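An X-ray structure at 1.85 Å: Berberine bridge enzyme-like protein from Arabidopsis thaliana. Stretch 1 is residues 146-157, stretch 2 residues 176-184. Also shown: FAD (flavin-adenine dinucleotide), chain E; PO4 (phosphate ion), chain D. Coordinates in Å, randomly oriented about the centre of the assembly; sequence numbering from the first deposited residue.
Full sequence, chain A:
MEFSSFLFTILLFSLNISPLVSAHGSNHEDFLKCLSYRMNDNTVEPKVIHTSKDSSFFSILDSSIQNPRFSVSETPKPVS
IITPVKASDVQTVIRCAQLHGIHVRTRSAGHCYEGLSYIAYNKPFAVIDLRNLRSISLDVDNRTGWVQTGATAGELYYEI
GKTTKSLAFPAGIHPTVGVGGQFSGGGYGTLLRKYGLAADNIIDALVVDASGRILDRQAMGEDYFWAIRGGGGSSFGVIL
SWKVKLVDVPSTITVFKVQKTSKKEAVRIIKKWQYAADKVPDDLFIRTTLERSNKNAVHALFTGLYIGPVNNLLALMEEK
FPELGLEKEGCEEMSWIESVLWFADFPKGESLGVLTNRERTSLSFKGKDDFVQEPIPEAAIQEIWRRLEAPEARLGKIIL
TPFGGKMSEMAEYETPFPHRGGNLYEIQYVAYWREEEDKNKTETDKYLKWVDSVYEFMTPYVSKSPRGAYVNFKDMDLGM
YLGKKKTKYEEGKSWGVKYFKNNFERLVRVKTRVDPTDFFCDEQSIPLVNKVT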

ATOM      1  N   TRP A 146       6.893 -18.676  -4.316  1.00 19.17           N
ATOM      2  CA  TRP A 146       5.461 -18.447  -4.324  1.00 26.87           C
ATOM      3  C   TRP A 146       5.037 -17.877  -2.977  1.00 27.20           C
ATOM      4  O   TRP A 146       5.511 -18.303  -1.920  1.00 27.90           O
ATOM      5  N   VAL A 147       4.171 -16.875  -3.017  1.00 21.42           N
ATOM      6  CA  VAL A 147       3.734 -16.225  -1.797  1.00 23.27           C
ATOM      7  C   VAL A 147       2.223 -16.131  -1.767  1.00 20.47           C
ATOM      8  O   VAL A 147       1.638 -15.338  -2.505  1.00 20.00           O
ATOM      9  N   GLN A 148       1.599 -16.943  -0.919  1.00 21.29           N
ATOM     10  CA  GLN A 148       0.155 -16.902  -0.741  1.00 19.93           C
ATOM     11  C   GLN A 148      -0.275 -15.549  -0.196  1.00 23.06           C
ATOM     12  O   GLN A 148       0.376 -14.980   0.683  1.00 22.37           O
ATOM     13  N   THR A 149      -1.389 -15.048  -0.716  1.00 23.00           N
ATOM     14  CA  THR A 149      -1.803 -13.661  -0.508  1.00 24.82           C
ATOM     15  C   THR A 149      -2.216 -13.284   0.923  1.00 29.68           C
ATOM     16  O   THR A 149      -2.442 -12.106   1.215  1.00 28.91           O
ATOM     17  N   GLY A 150      -2.319 -14.272   1.810  1.00 32.42           N
ATOM     18  CA  GLY A 150      -2.641 -14.003   3.199  1.00 29.06           C
ATOM     19  C   GLY A 150      -1.415 -13.583   3.985  1.00 25.03           C
ATOM     20  O   GLY A 150      -1.521 -13.160   5.138  1.00 24.95           O
ATOM     21  N   ALA A 151      -0.251 -13.694   3.346  1.00 20.22           N
ATOM     22  CA  ALA A 151       1.020 -13.373   3.975  1.00 16.80           C
ATOM     23  C   ALA A 151       1.211 -11.869   4.097  1.00 21.36           C
ATOM     24  O   ALA A 151       0.666 -11.102   3.307  1.00 15.26           O
ATOM     25  N   THR A 152       1.975 -11.441   5.099  1.00 19.67           N
ATOM     26  CA  THR A 152       2.309 -10.035   5.193  1.00 15.52           C
ATOM     27  C   THR A 152       3.661  -9.820   4.566  1.00 14.10           C
ATOM     28  O   THR A 152       4.430 -10.762   4.413  1.00 17.31           O
ATOM     29  N   ALA A 153       3.939  -8.572   4.209  1.00 16.41           N
ATOM     30  CA  ALA A 153       5.253  -8.160   3.750  1.00 15.24           C
ATOM     31  C   ALA A 153       6.349  -8.518   4.776  1.00 16.14           C
ATOM     32  O   ALA A 153       7.431  -8.973   4.405  1.00 16.18           O
ATOM     33  N   GLY A 154       6.058  -8.326   6.060  1.00 14.72           N
ATOM     34  CA  GLY A 154       6.973  -8.724   7.111  1.00 18.41           C
ATOM     35  C   GLY A 154       7.313 -10.209   7.128  1.00 19.52           C
ATOM     36  O   GLY A 154       8.473 -10.585   7.315  1.00 15.46           O
ATOM     37  N   GLU A 155       6.311 -11.059   6.934  1.00 19.41           N
ATOM     38  CA  GLU A 155       6.543 -12.500   6.916  1.00 21.02           C
ATOM     39  C   GLU A 155       7.425 -12.861   5.720  1.00 19.55           C
ATOM     40  O   GLU A 155       8.346 -13.683   5.832  1.00 18.68           O
ATOM     41  N   LEU A 156       7.145 -12.237   4.579  1.00 18.48           N
ATOM     42  CA  LEU A 156       7.928 -12.474   3.376  1.00 21.53           C
ATOM     43  C   LEU A 156       9.385 -12.054   3.594  1.00 23.80           C
ATOM     44  O   LEU A 156      10.326 -12.810   3.301  1.00 23.62           O
ATOM     45  N   TYR A 157       9.554 -10.842   4.110  1.00 19.19           N
ATOM     46  CA  TYR A 157      10.867 -10.329   4.454  1.00 18.64           C
ATOM     47  C   TYR A 157      11.626 -11.312   5.334  1.00 19.85           C
ATOM     48  O   TYR A 157      12.806 -11.602   5.098  1.00 22.57           O
ATOM     49  N   THR A 176       3.275  -5.234   8.726  1.00 18.66           N
ATOM     50  CA  THR A 176       1.961  -5.881   8.887  1.00 21.84           C
ATOM     51  C   THR A 176       1.065  -5.705   7.640  1.00 20.86           C
ATOM     52  O   THR A 176      -0.077  -6.174   7.599  1.00 20.62           O
ATOM     53  N   VAL A 177       1.584  -5.038   6.622  1.00 16.31           N
ATOM     54  CA  VAL A 177       0.814  -4.855   5.412  1.00 15.37           C
ATOM     55  C   VAL A 177       0.823  -6.149   4.596  1.00 18.85           C
ATOM     56  O   VAL A 177       1.870  -6.765   4.392  1.00 17.63           O
ATOM     57  N   GLY A 178      -0.358  -6.553   4.136  1.00 17.54           N
ATOM     58  CA  GLY A 178      -0.506  -7.802   3.421  1.00 17.85           C
ATOM     59  C   GLY A 178      -0.026  -7.703   1.996  1.00 18.66           C
ATOM     60  O   GLY A 178      -0.098  -6.638   1.385  1.00 22.65           O
ATOM     61  N   VAL A 179       0.459  -8.814   1.455  1.00 19.01           N
ATOM     62  CA  VAL A 179       0.908  -8.816   0.073  1.00 19.75           C
ATOM     63  C   VAL A 179      -0.303  -8.815  -0.872  1.00 20.61           C
ATOM     64  O   VAL A 179      -0.209  -8.370  -2.017  1.00 20.98           O
ATOM     65  N   GLY A 180      -1.446  -9.290  -0.387  1.00 18.44           N
ATOM     66  CA  GLY A 180      -2.643  -9.325  -1.203  1.00 18.51           C
ATOM     67  C   GLY A 180      -3.051  -7.954  -1.706  1.00 20.39           C
ATOM     68  O   GLY A 180      -3.138  -7.724  -2.910  1.00 19.59           O
ATOM     69  N   GLY A 181      -3.316  -7.041  -0.783  1.00 19.61           N
ATOM     70  CA  GLY A 181      -3.711  -5.698  -1.151  1.00 13.19           C
ATOM     71  C   GLY A 181      -2.553  -4.887  -1.699  1.00 15.56           C
ATOM     72  O   GLY A 181      -2.707  -4.190  -2.710  1.00 17.16           O
ATOM     73  N   GLN A 182      -1.392  -4.979  -1.054  1.00 14.63           N
ATOM     74  CA  GLN A 182      -0.273  -4.116  -1.428  1.00 15.47           C
ATOM     75  C   GLN A 182       0.240  -4.416  -2.847  1.00 15.99           C
ATOM     76  O   GLN A 182       0.447  -3.500  -3.639  1.00 15.12           O
ATOM     77  N   PHE A 183       0.440  -5.691  -3.171  1.00 16.70           N
ATOM     78  CA  PHE A 183       1.017  -6.039  -4.467  1.00 15.50           C
ATOM     79  C   PHE A 183      -0.003  -5.784  -5.576  1.00 16.16           C
ATOM     80  O   PHE A 183       0.370  -5.369  -6.664  1.00 15.88           O
ATOM     81  N   SER A 184      -1.285  -6.020  -5.308  1.00 16.30           N
ATOM     82  CA  SER A 184      -2.310  -5.800  -6.334  1.00 18.33           C
ATOM     83  C   SER A 184      -2.551  -4.304  -6.604  1.00 15.48           C
ATOM     84  O   SER A 184      -3.201  -3.951  -7.586  1.00 16.04           O
TER

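Side-chain packing between residues 146-157 and 176-184, two stretches of one chain that together bury 446 Å². The backbones are joined first: Ala153 N donates to Val177 O (2.8 Å) and Val179 N to Ala151 O (3.0 Å), both nearly straight, so that Thr152 and Gly178 form a single bridge with their CA atoms 4.0 Å apart. A weak third bond runs from Gly180 N to Thr149 O (3.4 Å). Val179, with the largest covered area, fills the space beside this bridge. Its CA-to-CB bond points sideways, and chi1 in the m well spreads its two methyls over different neighbours: CG2 lies 3.8 Å from Thr149 CA, 4.3 Å from Val147 CG1 and 4.3 Å from Ala151 CB, while CG1 lies 3.9 Å from Ala153 N at the start of the first helix. Val147, chi1 t, points toward the second stretch from the strand; its neighbour Gln148 points away, as expected of alternating strand residues. Gln148 (m, t) extends to the phosphate ion, probably from the crystallisation liquor, where NE2 makes weak hydrogen bonds to O3 (3.1 Å) and O4 (3.4 Å).

Farther along, Leu156 (t, p) and Phe183 (m) both point toward the opposing stretch and meet with Leu156 CD2 4.1 Å from Phe183 CZ, the methyl lying at the ring edge near its plane. Thr152 occupies the N-cap position with chi1 p, which places OG1 to accept a capping bond from Glu155 N (3.0 Å). Glu155 (m, t) folds back in return, and its OE1 accepts from Thr152 N (2.9 Å), so the two residues are hydrogen-bonded in both directions. The same threonine rotamer leaves Thr152 CG2 3.8 Å from Thr176 O. Val177, chi1 t, points its side chain away and contributes its carbonyl instead.

The glycines of the second stretch leave room for FAD. Gly178 N donates to FAD O2P (2.7 Å) and Gly181 N to FAD O1P (3.0 Å), holding the phosphate at the beginning of the helix. A CB on Gly178 would fall 2.5 Å from FAD O1P, and one on Gly181 would fall 2.2 Å from FAD O5'. At Gly180 a CB would be pressed from two sides, 3.0 Å from Thr149 O and 2.6 Å from FAD N7A. Thr149, chi1 p, also borders the cofactor, its CB 3.5 Å from FAD N6A, while its OG1 is hydrogen-bonded elsewhere in the structure.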

ATOM      1  CB  TRP A 146       4.704 -19.727  -4.653  1.00 20.26           C
ATOM      2  CG  TRP A 146       4.657 -20.006  -6.119  1.00 21.82           C
ATOM      3  CD1 TRP A 146       5.540 -20.763  -6.846  1.00 22.83           C
ATOM      4  CD2 TRP A 146       3.681 -19.526  -7.049  1.00 26.32           C
ATOM      5  NE1 TRP A 146       5.169 -20.787  -8.172  1.00 24.21           N
ATOM      6  CE2 TRP A 146       4.032 -20.033  -8.325  1.00 28.25           C
ATOM      7  CE3 TRP A 146       2.543 -18.714  -6.932  1.00 25.96           C
ATOM      8  CZ2 TRP A 146       3.281 -19.754  -9.475  1.00 26.17           C
ATOM      9  CZ3 TRP A 146       1.799 -18.440  -8.075  1.00 26.84           C
ATOM     10  CH2 TRP A 146       2.172 -18.958  -9.328  1.00 27.23           C
ATOM     11  CB  VAL A 147       4.326 -14.807  -1.659  1.00 22.09           C
ATOM     12  CG1 VAL A 147       4.138 -14.290  -0.216  1.00 21.13           C
ATOM     13  CG2 VAL A 147       5.794 -14.799  -2.068  1.00 19.14           C
ATOM     14  CB  GLN A 148      -0.312 -18.017   0.186  1.00 20.97           C
ATOM     15  CG  GLN A 148      -0.044 -19.408  -0.339  1.00 21.39           C
ATOM     16  CD  GLN A 148      -0.929 -20.448   0.324  1.00 23.63           C
ATOM     17  OE1 GLN A 148      -1.209 -20.364   1.510  1.00 24.28           O
ATOM     18  NE2 GLN A 148      -1.388 -21.421  -0.449  1.00 24.15           N
ATOM     19  CB  THR A 149      -2.969 -13.324  -1.445  1.00 20.93           C
ATOM     20  OG1 THR A 149      -3.926 -14.389  -1.397  1.00 18.07           O
ATOM     21  CG2 THR A 149      -2.455 -13.154  -2.876  1.00 21.10           C
ATOM     22  CB  ALA A 151       2.156 -13.988   3.193  1.00 16.72           C
ATOM     23  CB  THR A 152       2.359  -9.520   6.635  1.00 19.18           C
ATOM     24  OG1 THR A 152       3.480 -10.108   7.310  1.00 19.57           O
ATOM     25  CG2 THR A 152       1.057  -9.815   7.382  1.00 16.96           C
ATOM     26  CB  ALA A 153       5.254  -6.674   3.458  1.00 14.23           C
ATOM     27  CB  GLU A 155       5.211 -13.272   6.875  1.00 21.59           C
ATOM     28  CG  GLU A 155       4.420 -13.228   8.185  1.00 24.73           C
ATOM     29  CD  GLU A 155       2.919 -13.533   8.023  1.00 24.74           C
ATOM     30  OE1 GLU A 155       2.439 -13.726   6.882  1.00 19.31           O
ATOM     31  OE2 GLU A 155       2.220 -13.567   9.059  1.00 27.51           O
ATOM     32  CB  LEU A 156       7.328 -11.725   2.189  1.00 18.30           C
ATOM     33  CG  LEU A 156       8.207 -11.769   0.946  1.00 13.98           C
ATOM     34  CD1 LEU A 156       8.320 -13.199   0.441  1.00 16.37           C
ATOM     35  CD2 LEU A 156       7.653 -10.848  -0.123  1.00 14.81           C
ATOM     36  CB  TYR A 157      10.735  -8.987   5.169  1.00 16.44           C
ATOM     37  CG  TYR A 157      10.333  -7.865   4.262  1.00 17.06           C
ATOM     38  CD1 TYR A 157      10.463  -7.982   2.889  1.00 19.81           C
ATOM     39  CD2 TYR A 157       9.820  -6.676   4.775  1.00 15.02           C
ATOM     40  CE1 TYR A 157      10.094  -6.939   2.048  1.00 19.33           C
ATOM     41  CE2 TYR A 157       9.456  -5.626   3.941  1.00 11.44           C
ATOM     42  CZ  TYR A 157       9.601  -5.770   2.584  1.00 12.47           C
ATOM     43  OH  TYR A 157       9.247  -4.750   1.746  1.00 17.53           O
ATOM     44  CB  THR A 176       1.184  -5.365  10.161  1.00 18.43           C
ATOM     45  OG1 THR A 176       0.978  -3.948  10.085  1.00 21.04           O
ATOM     46  CG2 THR A 176       1.920  -5.708  11.456  1.00 15.47           C
ATOM     47  CB  VAL A 177       1.357  -3.686   4.574  1.00 18.13           C
ATOM     48  CG1 VAL A 177       0.640  -3.613   3.237  1.00 16.79           C
ATOM     49  CG2 VAL A 177       1.200  -2.379   5.339  1.00 11.97           C
ATOM     50  CB  VAL A 179       1.834 -10.023  -0.224  1.00 13.59           C
ATOM     51  CG1 VAL A 179       3.097  -9.946   0.628  1.00 13.40           C
ATOM     52  CG2 VAL A 179       1.096 -11.322   0.015  1.00 15.51           C
ATOM     53  CB  GLN A 182       0.877  -4.227  -0.413  1.00 12.63           C
ATOM     54  CG  GLN A 182       2.039  -3.290  -0.756  1.00 16.31           C
ATOM     55  CD  GLN A 182       3.214  -3.343   0.214  1.00 21.95           C
ATOM     56  OE1 GLN A 182       4.253  -3.907  -0.099  1.00 28.10           O
ATOM     57  NE2 GLN A 182       3.066  -2.716   1.373  1.00 22.12           N
ATOM     58  CB  PHE A 183       1.489  -7.504  -4.527  1.00 12.83           C
ATOM     59  CG  PHE A 183       2.667  -7.827  -3.632  1.00 15.22           C
ATOM     60  CD1 PHE A 183       3.093  -6.950  -2.635  1.00 16.58           C
ATOM     61  CD2 PHE A 183       3.355  -9.023  -3.793  1.00 16.81           C
ATOM     62  CE1 PHE A 183       4.180  -7.266  -1.808  1.00 12.66           C
ATOM     63  CE2 PHE A 183       4.445  -9.344  -2.977  1.00 15.06           C
ATOM     64  CZ  PHE A 183       4.856  -8.460  -1.982  1.00 12.54           C
ATOM     65  CB  SER A 184      -3.636  -6.496  -5.961  1.00 15.42           C
ATOM     66  OG  SER A 184      -4.347  -5.836  -4.919  1.00 16.20           O
TER
HETATM   67  PA  FAD E 603      -6.427  -5.181   2.755  1.00 19.33           P
HETATM   68  O1A FAD E 603      -7.388  -4.248   3.447  1.00 16.53           O
HETATM   69  O2A FAD E 603      -6.535  -6.606   3.246  1.00 22.48           O
HETATM   70  O5B FAD E 603      -6.635  -5.080   1.155  1.00 21.27           O
HETATM   71  C5B FAD E 603      -6.742  -3.822   0.504  1.00 21.66           C
HETATM   72  C4B FAD E 603      -7.475  -3.913  -0.842  1.00 19.79           C
HETATM   73  O4B FAD E 603      -6.943  -4.991  -1.592  1.00 17.36           O
HETATM   74  C3B FAD E 603      -8.961  -4.178  -0.648  1.00 21.02           C
HETATM   75  O3B FAD E 603      -9.730  -3.511  -1.626  1.00 17.24           O
HETATM   76  C2B FAD E 603      -9.060  -5.685  -0.806  1.00 24.69           C
HETATM   77  O2B FAD E 603     -10.331  -6.100  -1.271  1.00 24.27           O
HETATM   78  C1B FAD E 603      -7.919  -6.003  -1.769  1.00 18.46           C
HETATM   79  N9A FAD E 603      -7.319  -7.342  -1.587  1.00 16.91           N
HETATM   80  C8A FAD E 603      -6.595  -7.829  -0.522  1.00 16.45           C
HETATM   81  N7A FAD E 603      -6.225  -9.106  -0.801  1.00 16.40           N
HETATM   82  C5A FAD E 603      -6.699  -9.442  -2.025  1.00 17.79           C
HETATM   83  C6A FAD E 603      -6.623 -10.600  -2.798  1.00 18.31           C
HETATM   84  N6A FAD E 603      -5.788 -11.581  -2.477  1.00 17.68           N
HETATM   85  N1A FAD E 603      -7.225 -10.633  -4.041  1.00 19.49           N
HETATM   86  C2A FAD E 603      -7.888  -9.524  -4.519  1.00 15.59           C
HETATM   87  N3A FAD E 603      -7.962  -8.381  -3.746  1.00 17.51           N
HETATM   88  C4A FAD E 603      -7.380  -8.337  -2.525  1.00 18.39           C
HETATM   89  N1  FAD E 603       1.750   1.190   0.728  1.00 18.24           N
HETATM   90  C2  FAD E 603       2.923   1.470   0.047  1.00 23.95           C
HETATM   91  O2  FAD E 603       3.097   1.050  -1.103  1.00 15.93           O
HETATM   92  N3  FAD E 603       3.915   2.213   0.677  1.00 28.03           N
HETATM   93  C4  FAD E 603       3.751   2.682   1.970  1.00 25.29           C
HETATM   94  O4  FAD E 603       4.694   3.237   2.534  1.00 24.15           O
HETATM   95  C4X FAD E 603       2.576   2.379   2.659  1.00 22.61           C
HETATM   96  N5  FAD E 603       2.427   2.713   3.997  1.00 19.88           N
HETATM   97  C5X FAD E 603       1.401   2.138   4.733  1.00 19.29           C
HETATM   98  C6  FAD E 603       1.360   2.245   6.122  1.00 19.06           C
HETATM   99  C7  FAD E 603       0.317   1.666   6.849  1.00 20.95           C
HETATM  100  C7M FAD E 603       0.278   1.799   8.342  1.00 20.66           C
HETATM  101  C8  FAD E 603      -0.672   0.934   6.190  1.00 21.00           C
HETATM  102  C8M FAD E 603      -1.817   0.323   6.944  1.00 16.28           C
HETATM  103  C9  FAD E 603      -0.633   0.829   4.804  1.00 23.36           C
HETATM  104  C9A FAD E 603       0.370   1.469   4.070  1.00 22.54           C
HETATM  105  N10 FAD E 603       0.394   1.398   2.686  1.00 17.20           N
HETATM  106  C10 FAD E 603       1.593   1.603   2.032  1.00 16.46           C
HETATM  107  C1' FAD E 603      -0.839   1.026   1.921  1.00 11.40           C
HETATM  108  C2' FAD E 603      -0.976  -0.465   1.677  1.00 14.78           C
HETATM  109  O2' FAD E 603       0.049  -0.886   0.804  1.00 20.14           O
HETATM  110  C3' FAD E 603      -2.355  -0.707   1.075  1.00 15.36           C
HETATM  111  O3' FAD E 603      -3.327  -0.381   2.045  1.00 19.46           O
HETATM  112  C4' FAD E 603      -2.568  -2.152   0.695  1.00 12.97           C
HETATM  113  O4' FAD E 603      -3.563  -2.242  -0.291  1.00 14.89           O
HETATM  114  C5' FAD E 603      -3.079  -2.915   1.897  1.00 13.28           C
HETATM  115  O5' FAD E 603      -2.947  -4.295   1.646  1.00 15.51           O
HETATM  116  P   FAD E 603      -3.517  -5.304   2.753  1.00 18.14           P
HETATM  117  O1P FAD E 603      -3.560  -6.703   2.198  1.00 15.08           O
HETATM  118  O2P FAD E 603      -2.692  -5.242   4.015  1.00 13.22           O
HETATM  119  O3P FAD E 603      -4.946  -4.606   3.026  1.00 22.20           O
HETATM  120  P   PO4 D 602       0.663 -21.490  -3.734  1.00 50.41           P
HETATM  121  O1  PO4 D 602       1.538 -20.277  -3.931  1.00 54.89           O
HETATM  122  O2  PO4 D 602       0.954 -22.472  -4.847  1.00 52.40           O
HETATM  123  O3  PO4 D 602       0.961 -22.104  -2.390  1.00 53.51           O
HETATM  124  O4  PO4 D 602      -0.791 -21.085  -3.768  1.00 52.36           O